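Local coordinates for protein YciF (Escherichia coli, PDB 2GS4) that is a stress protein of the ferritin-like, rubrerythrin-related class that forms homodimers and probably binds metal, its precise cellular role remaining unsettled, at residues Leu14-Ala20 / Lys69-Cys75; Glu21-Thr25 / Thr51-Ile55. All blocks are in the same frame, centred on the assembly; numbering follows the deposited sequence.

Overall arrangement
Contacts 1 and 2 use consecutive turns of helix 6-33, and their centres lie 11 Å apart. Contact 1 fastens the loop between helices 38-63 and 76-89 onto the helix; its centre is about 13 Å from the centre of the chain. Contact 2, where the same helix packs on helix 38-63, lies deeper, its centre about 7 Å from that of the chain. Two direct links join them: Tyr-18 CE1 rests 3.6 Å from Ile-55 CG2, and Gln-23 NE2 probably donates to Cys-75 O over 3.1 Å. The polar interior that contact 2 borders, with Glu-21 and Gln-54 near further glutamates, is consistent with a ferritin-like centre, whereas contact 1 lies farther out and is only partly buried.

Contact 1: Leu14-Ala20 / Lys69-Cys75; sequences LSDTYSA and KIKRMKC
Leu-14 meets Ile-70 CD1 with its CD2, 4.0 Å away, and CG close behind, the two side chains crossing at about a right angle. One residue on, Ser-15 has its OG beside its own backbone N (chi1 -65°), where it bonds to Ile-11 O one turn back and also receives the amide of the loop. That bond, Lys-71 N to Ser-15 OG, is 2.8 Å long and nearly straight at 163°. Replacing Ser-15 with alanine removes that acceptor and is likely to leave the Lys-71 amide without its mate on the helix. A water donating to both Ser-15 O and Lys-71 O forms a second bridge. The selenomethionine Met-73 bends its CE to 3.7 Å from Ser-15 CB. Asp-16 OD2 lies 3.3 Å from Cys-75 CB, and a water spans OD2 and Lys-74 O. Tyr-18 takes Ile-70 CG2 obliquely at its CD2, 3.9 Å away. Ser-19 likewise accepts a loop amide, but with OG anti to its backbone N: Cys-75 N donates to it at 2.8 Å and 157°, while Gln-23 NE2 is a further partner of the same oxygen. Ala-20 closes the row, its CB 4.1 Å from Cys-75 SG. Two serines one turn apart thus hold two amides of an irregular loop that has no helix or strand pairing of its own. Cys-75 N-caps helix 76-89, so the loop is fixed exactly where that helix begins; Tyr-18 and Ile-70 also lean on helix 38-63, and Cys-75 touches Tyr-112 of helix 95-126.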
ATOM      1  N   LEU A  14       8.845  -7.485  -5.784  1.00 25.27           N
ATOM      2  CA  LEU A  14       9.055  -8.744  -5.075  1.00 23.62           C
ATOM      3  C   LEU A  14       9.781  -8.480  -3.758  1.00 22.98           C
ATOM      4  O   LEU A  14       9.462  -9.083  -2.727  1.00 23.95           O
ATOM      5  CB  LEU A  14       9.883  -9.706  -5.935  1.00 23.40           C
ATOM      6  CG  LEU A  14      10.083 -11.099  -5.336  1.00 21.90           C
ATOM      7  CD1 LEU A  14       8.783 -11.864  -5.388  1.00 21.88           C
ATOM      8  CD2 LEU A  14      11.169 -11.845  -6.118  1.00 26.08           C
ATOM      9  N   SER A  15      10.757  -7.576  -3.807  1.00 26.26           N
ATOM     10  CA  SER A  15      11.545  -7.206  -2.636  1.00 27.53           C
ATOM     11  C   SER A  15      10.665  -6.500  -1.609  1.00 30.88           C
ATOM     12  O   SER A  15      10.850  -6.662  -0.391  1.00 26.97           O
ATOM     13  CB  SER A  15      12.700  -6.286  -3.039  1.00 26.21           C
ATOM     14  OG  SER A  15      13.627  -6.958  -3.873  1.00 28.21           O
ATOM     15  N   ASP A  16       9.708  -5.719  -2.105  1.00 28.35           N
ATOM     16  CA  ASP A  16       8.790  -4.995  -1.236  1.00 26.81           C
ATOM     17  C   ASP A  16       7.894  -6.039  -0.574  1.00 23.60           C
ATOM     18  O   ASP A  16       7.663  -6.005   0.636  1.00 24.06           O
ATOM     19  CB  ASP A  16       7.939  -4.025  -2.061  1.00 28.76           C
ATOM     20  CG  ASP A  16       7.771  -2.671  -1.390  1.00 34.27           C
ATOM     21  OD1 ASP A  16       6.937  -1.868  -1.867  1.00 44.40           O
ATOM     22  OD2 ASP A  16       8.471  -2.406  -0.395  1.00 24.87           O
ATOM     23  N   THR A  17       7.413  -6.989  -1.369  1.00 24.56           N
ATOM     24  CA  THR A  17       6.551  -8.031  -0.828  1.00 23.94           C
ATOM     25  C   THR A  17       7.308  -8.879   0.206  1.00 23.84           C
ATOM     26  O   THR A  17       6.731  -9.280   1.222  1.00 27.13           O
ATOM     27  CB  THR A  17       5.966  -8.902  -1.966  1.00 23.07           C
ATOM     28  OG1 THR A  17       4.947  -8.158  -2.648  1.00 24.02           O
ATOM     29  CG2 THR A  17       5.370 -10.188  -1.428  1.00 20.34           C
ATOM     30  N   TYR A  18       8.596  -9.127  -0.031  1.00 23.52           N
ATOM     31  CA  TYR A  18       9.407  -9.899   0.914  1.00 26.39           C
ATOM     32  C   TYR A  18       9.352  -9.148   2.245  1.00 23.46           C
ATOM     33  O   TYR A  18       9.108  -9.735   3.295  1.00 24.79           O
ATOM     34  CB  TYR A  18      10.862  -9.983   0.442  1.00 27.07           C
ATOM     35  CG  TYR A  18      11.739 -10.941   1.232  1.00 33.17           C
ATOM     36  CD1 TYR A  18      11.726 -12.310   0.962  1.00 30.33           C
ATOM     37  CD2 TYR A  18      12.584 -10.478   2.241  1.00 31.37           C
ATOM     38  CE1 TYR A  18      12.533 -13.194   1.674  1.00 36.58           C
ATOM     39  CE2 TYR A  18      13.400 -11.362   2.966  1.00 42.69           C
ATOM     40  CZ  TYR A  18      13.366 -12.717   2.672  1.00 43.36           C
ATOM     41  OH  TYR A  18      14.164 -13.596   3.367  1.00 46.41           O
ATOM     42  N   SER A  19       9.565  -7.839   2.187  1.00 25.75           N
ATOM     43  CA  SER A  19       9.521  -7.013   3.388  1.00 24.44           C
ATOM     44  C   SER A  19       8.142  -7.086   4.045  1.00 24.34           C
ATOM     45  O   SER A  19       8.043  -7.226   5.257  1.00 20.82           O
ATOM     46  CB  SER A  19       9.879  -5.559   3.048  1.00 28.74           C
ATOM     47  OG  SER A  19       9.511  -4.671   4.092  1.00 27.94           O
ATOM     48  N   ALA A  20       7.084  -7.010   3.242  1.00 21.42           N
ATOM     49  CA  ALA A  20       5.720  -7.061   3.760  1.00 23.17           C
ATOM     50  C   ALA A  20       5.436  -8.347   4.536  1.00 23.18           C
ATOM     51  O   ALA A  20       4.828  -8.312   5.596  1.00 25.16           O
ATOM     52  CB  ALA A  20       4.723  -6.915   2.606  1.00 21.00           C
ATOM     53  N   LYS A  69      17.227 -11.266  -7.253  1.00 30.82           N
ATOM     54  CA  LYS A  69      17.849 -11.027  -5.943  1.00 30.97           C
ATOM     55  C   LYS A  69      16.751 -10.346  -5.125  1.00 38.15           C
ATOM     56  O   LYS A  69      15.699 -10.047  -5.665  1.00 51.73           O
ATOM     57  CB  LYS A  69      19.049 -10.068  -6.070  1.00 37.57           C
ATOM     58  CG  LYS A  69      19.967 -10.026  -4.827  1.00 33.00           C
ATOM     59  CD  LYS A  69      21.006  -8.900  -4.888  1.00 57.61           C
ATOM     60  CE  LYS A  69      20.478  -7.582  -4.316  1.00 67.66           C
ATOM     61  NZ  LYS A  69      20.714  -7.433  -2.846  1.00 54.14           N
ATOM     62  N   ILE A  70      16.957 -10.141  -3.829  1.00 39.53           N
ATOM     63  CA  ILE A  70      15.965  -9.426  -3.026  1.00 38.83           C
ATOM     64  C   ILE A  70      16.731  -8.200  -2.571  1.00 36.53           C
ATOM     65  O   ILE A  70      17.794  -8.330  -1.971  1.00 39.15           O
ATOM     66  CB  ILE A  70      15.512 -10.191  -1.746  1.00 29.85           C
ATOM     67  CG1 ILE A  70      14.647 -11.395  -2.111  1.00 23.50           C
ATOM     68  CG2 ILE A  70      14.722  -9.256  -0.835  1.00 33.88           C
ATOM     69  CD1 ILE A  70      13.374 -11.031  -2.841  1.00 26.59           C
ATOM     70  N   LYS A  71      16.225  -7.013  -2.875  1.00 34.90           N
ATOM     71  CA  LYS A  71      16.908  -5.806  -2.442  1.00 35.09           C
ATOM     72  C   LYS A  71      16.306  -5.413  -1.090  1.00 38.71           C
ATOM     73  O   LYS A  71      15.099  -5.514  -0.889  1.00 36.59           O
ATOM     74  CB  LYS A  71      16.755  -4.704  -3.503  1.00 44.56           C
ATOM     75  CG  LYS A  71      17.517  -5.012  -4.818  1.00 61.30           C
ATOM     76  CD  LYS A  71      17.333  -3.937  -5.895  1.00 56.19           C
ATOM     77  CE  LYS A  71      18.409  -4.041  -6.982  1.00 48.97           C
ATOM     78  NZ  LYS A  71      19.767  -3.665  -6.481  1.00 68.22           N
ATOM     79  N   ARG A  72      17.165  -5.010  -0.153  1.00 29.88           N
ATOM     80  CA  ARG A  72      16.745  -4.629   1.197  1.00 32.56           C
ATOM     81  C   ARG A  72      15.936  -3.338   1.201  1.00 31.79           C
ATOM     82  O   ARG A  72      16.357  -2.336   0.630  1.00 35.38           O
ATOM     83  CB  ARG A  72      17.984  -4.459   2.082  1.00 37.08           C
ATOM     84  CG  ARG A  72      17.752  -4.391   3.584  1.00 52.13           C
ATOM     85  CD  ARG A  72      19.105  -4.495   4.288  1.00 59.00           C
ATOM     86  NE  ARG A  72      19.029  -4.540   5.746  1.00 69.89           N
ATOM     87  CZ  ARG A  72      19.777  -5.346   6.495  1.00 94.90           C
ATOM     88  NH1 ARG A  72      20.644  -6.172   5.916  1.00 64.20           N
ATOM     89  NH2 ARG A  72      19.674  -5.322   7.818  1.00 63.29           N
HETATM   90  N   MSE A  73      14.773  -3.365   1.841  1.00 29.19           N
HETATM   91  CA  MSE A  73      13.917  -2.185   1.920  1.00 29.85           C
HETATM   92  C   MSE A  73      12.772  -2.441   2.889  1.00 26.67           C
HETATM   93  O   MSE A  73      12.497  -3.579   3.246  1.00 31.35           O
HETATM   94  CB  MSE A  73      13.359  -1.825   0.532  1.00 32.05           C
HETATM   95  CG  MSE A  73      12.587  -2.959  -0.163  1.00 37.29           C
HETATM   96 SE   MSE A  73      11.722  -2.490  -1.856  1.00 39.66          SE
HETATM   97  CE  MSE A  73      13.246  -2.621  -3.041  1.00 34.43           C
ATOM     98  N   LYS A  74      12.129  -1.372   3.342  1.00 28.08           N
ATOM     99  CA  LYS A  74      11.000  -1.490   4.255  1.00 26.86           C
ATOM    100  C   LYS A  74       9.755  -1.110   3.456  1.00 28.37           C
ATOM    101  O   LYS A  74       9.685  -0.022   2.889  1.00 28.93           O
ATOM    102  CB  LYS A  74      11.161  -0.535   5.443  1.00 34.57           C
ATOM    103  CG  LYS A  74      10.157  -0.770   6.589  1.00 46.64           C
ATOM    104  CD  LYS A  74      10.773  -1.603   7.713  1.00 41.73           C
ATOM    105  CE  LYS A  74       9.757  -1.940   8.791  1.00 43.24           C
ATOM    106  NZ  LYS A  74       9.024  -0.743   9.302  1.00 47.56           N
ATOM    107  N   CYS A  75       8.786  -2.017   3.400  1.00 24.11           N
ATOM    108  CA  CYS A  75       7.542  -1.774   2.678  1.00 24.49           C
ATOM    109  C   CYS A  75       6.668  -0.879   3.556  1.00 23.00           C
ATOM    110  O   CYS A  75       6.090  -1.332   4.552  1.00 20.40           O
ATOM    111  CB  CYS A  75       6.835  -3.103   2.380  1.00 22.49           C
ATOM    112  SG  CYS A  75       5.218  -2.954   1.582  1.00 24.46           S
TER
HETATM  113  O   HOH W   1      13.085  -6.451   0.933  1.00 25.81           O
HETATM  114  O   HOH W   2       9.942   0.323   0.296  1.00 42.42           O

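Contact 2: Glu21-Thr25 / Thr51-Ile55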
ATOM      1  N   GLU A  21       5.863  -9.479   3.984  1.00 24.58           N
ATOM      2  CA  GLU A  21       5.650 -10.774   4.624  1.00 22.79           C
ATOM      3  C   GLU A  21       6.427 -10.838   5.938  1.00 19.13           C
ATOM      4  O   GLU A  21       5.935 -11.362   6.942  1.00 22.97           O
ATOM      5  CB  GLU A  21       6.100 -11.904   3.678  1.00 24.88           C
ATOM      6  CG  GLU A  21       5.319 -11.950   2.361  1.00 23.35           C
ATOM      7  CD  GLU A  21       3.887 -12.449   2.536  1.00 27.32           C
ATOM      8  OE1 GLU A  21       3.324 -12.296   3.643  1.00 29.13           O
ATOM      9  OE2 GLU A  21       3.318 -12.986   1.559  1.00 30.99           O
ATOM     10  N   LYS A  22       7.636 -10.287   5.912  1.00 19.62           N
ATOM     11  CA  LYS A  22       8.529 -10.239   7.066  1.00 21.22           C
ATOM     12  C   LYS A  22       7.816  -9.504   8.207  1.00 26.39           C
ATOM     13  O   LYS A  22       7.745  -9.982   9.337  1.00 25.50           O
ATOM     14  CB  LYS A  22       9.799  -9.473   6.691  1.00 25.21           C
ATOM     15  CG  LYS A  22      11.086 -10.032   7.254  1.00 49.85           C
ATOM     16  CD  LYS A  22      11.594 -11.209   6.439  1.00 51.80           C
ATOM     17  CE  LYS A  22      12.796 -11.839   7.124  1.00 76.95           C
ATOM     18  NZ  LYS A  22      13.099 -13.188   6.585  1.00 51.80           N
ATOM     19  N   GLN A  23       7.286  -8.327   7.891  1.00 24.92           N
ATOM     20  CA  GLN A  23       6.572  -7.523   8.872  1.00 22.25           C
ATOM     21  C   GLN A  23       5.300  -8.251   9.267  1.00 21.76           C
ATOM     22  O   GLN A  23       4.923  -8.262  10.441  1.00 23.12           O
ATOM     23  CB  GLN A  23       6.203  -6.156   8.283  1.00 22.58           C
ATOM     24  CG  GLN A  23       7.375  -5.364   7.732  1.00 22.42           C
ATOM     25  CD  GLN A  23       6.940  -4.028   7.154  1.00 23.38           C
ATOM     26  OE1 GLN A  23       6.248  -3.256   7.809  1.00 20.32           O
ATOM     27  NE2 GLN A  23       7.342  -3.754   5.924  1.00 24.67           N
ATOM     28  N   LEU A  24       4.635  -8.875   8.297  1.00 22.26           N
ATOM     29  CA  LEU A  24       3.399  -9.567   8.619  1.00 24.76           C
ATOM     30  C   LEU A  24       3.602 -10.654   9.693  1.00 29.47           C
ATOM     31  O   LEU A  24       2.752 -10.807  10.570  1.00 27.00           O
ATOM     32  CB  LEU A  24       2.760 -10.147   7.352  1.00 28.31           C
ATOM     33  CG  LEU A  24       1.233 -10.350   7.398  1.00 38.49           C
ATOM     34  CD1 LEU A  24       0.537  -9.100   7.941  1.00 38.52           C
ATOM     35  CD2 LEU A  24       0.712 -10.671   6.006  1.00 28.07           C
ATOM     36  N   THR A  25       4.729 -11.373   9.654  1.00 27.31           N
ATOM     37  CA  THR A  25       4.994 -12.425  10.654  1.00 28.85           C
ATOM     38  C   THR A  25       4.846 -11.919  12.087  1.00 28.30           C
ATOM     39  O   THR A  25       4.179 -12.555  12.906  1.00 31.40           O
ATOM     40  CB  THR A  25       6.415 -13.053  10.509  1.00 27.24           C
ATOM     41  OG1 THR A  25       7.412 -12.038  10.648  1.00 31.86           O
ATOM     42  CG2 THR A  25       6.569 -13.748   9.156  1.00 28.84           C
ATOM     43  N   THR A  51       2.327 -17.715   6.314  1.00 24.65           N
ATOM     44  CA  THR A  51       3.165 -16.594   5.885  1.00 25.61           C
ATOM     45  C   THR A  51       4.654 -16.950   5.929  1.00 26.86           C
ATOM     46  O   THR A  51       5.419 -16.521   5.054  1.00 25.04           O
ATOM     47  CB  THR A  51       2.908 -15.314   6.740  1.00 32.59           C
ATOM     48  OG1 THR A  51       1.558 -14.865   6.547  1.00 28.68           O
ATOM     49  CG2 THR A  51       3.856 -14.180   6.311  1.00 30.50           C
ATOM     50  N   HIS A  52       5.071 -17.711   6.944  1.00 24.16           N
ATOM     51  CA  HIS A  52       6.467 -18.117   7.019  1.00 27.29           C
ATOM     52  C   HIS A  52       6.711 -19.007   5.804  1.00 29.44           C
ATOM     53  O   HIS A  52       7.780 -18.966   5.188  1.00 27.80           O
ATOM     54  CB  HIS A  52       6.760 -18.886   8.318  1.00 26.24           C
ATOM     55  CG  HIS A  52       7.252 -18.016   9.435  1.00 30.14           C
ATOM     56  ND1 HIS A  52       6.531 -17.803  10.592  1.00 32.99           N
ATOM     57  CD2 HIS A  52       8.384 -17.283   9.559  1.00 34.47           C
ATOM     58  CE1 HIS A  52       7.196 -16.973  11.376  1.00 33.47           C
ATOM     59  NE2 HIS A  52       8.324 -16.642  10.772  1.00 35.91           N
ATOM     60  N   GLY A  53       5.701 -19.798   5.447  1.00 28.02           N
ATOM     61  CA  GLY A  53       5.827 -20.673   4.298  1.00 23.15           C
ATOM     62  C   GLY A  53       5.925 -19.888   2.998  1.00 27.22           C
ATOM     63  O   GLY A  53       6.622 -20.295   2.072  1.00 24.18           O
ATOM     64  N   GLN A  54       5.219 -18.762   2.927  1.00 23.78           N
ATOM     65  CA  GLN A  54       5.225 -17.930   1.731  1.00 22.97           C
ATOM     66  C   GLN A  54       6.570 -17.239   1.563  1.00 21.83           C
ATOM     67  O   GLN A  54       7.009 -16.985   0.430  1.00 23.80           O
ATOM     68  CB  GLN A  54       4.053 -16.930   1.795  1.00 21.25           C
ATOM     69  CG  GLN A  54       2.707 -17.658   1.745  1.00 21.94           C
ATOM     70  CD  GLN A  54       1.508 -16.814   2.144  1.00 27.15           C
ATOM     71  OE1 GLN A  54       1.651 -15.722   2.684  1.00 27.16           O
ATOM     72  NE2 GLN A  54       0.309 -17.341   1.896  1.00 27.09           N
ATOM     73  N   ILE A  55       7.246 -16.943   2.671  1.00 21.98           N
ATOM     74  CA  ILE A  55       8.548 -16.324   2.553  1.00 22.24           C
ATOM     75  C   ILE A  55       9.471 -17.390   1.936  1.00 24.18           C
ATOM     76  O   ILE A  55      10.289 -17.081   1.072  1.00 24.65           O
ATOM     77  CB  ILE A  55       9.078 -15.832   3.919  1.00 23.62           C
ATOM     78  CG1 ILE A  55       8.212 -14.658   4.397  1.00 27.14           C
ATOM     79  CG2 ILE A  55      10.536 -15.388   3.795  1.00 27.25           C
ATOM     80  CD1 ILE A  55       8.601 -14.071   5.745  1.00 28.27           C
TER
HETATM   81  O   HOH W   3       0.995 -13.818   4.087  1.00 33.80           O
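Glu-21 is folded at its second torsion (chi2 -72°), which swings its carboxylate toward Thr-51 and Gln-54, while the helix backbone itself puts CB against Ile-55. Thr-51 keeps its CG2 anti to its backbone N, and that methyl comes 3.3 Å from Glu-21 OE1, while OG1 bonds to His-47 O of its own helix. The apolar half of the glutamate is close as well: its CB stands 3.5 Å from Ile-55 CG1. No direct hydrogen bond crosses between the helices. Glu-21 OE2 and Gln-54 OE1 approach to 3.4 Å, but both are acceptors, and their planes are tilted by roughly half a right angle. Water mediates instead: one molecule lies among Glu-21 OE1 at 2.8 Å, Thr-51 OG1 at 2.7 Å and Gln-54 OE1, within hydrogen-bonding distance of all three. The far ends are held elsewhere, Glu-21 OE2 by Tyr-117 OH and Gln-54 NE2 by Glu-143 and Glu-142. Farther along, the methyl of Thr-25 sits over one face of the His-52 ring in a CH-pi contact, CG2 3.9 Å from the ring centroid and 16° off the normal. The same CG2 is 4.0 Å from Ile-55 CD1, so this methyl fills the angle between ring and isoleucine. The short segments run nearly antiparallel at 155°, with axes 9.5 Å apart. An antiparallel pair with hydrophobic and ring contacts at one margin and buried carboxylate, amide and water at the other is consistent with the ferritin-like helical bundle, whose interior in rubrerythrins houses a metal centre.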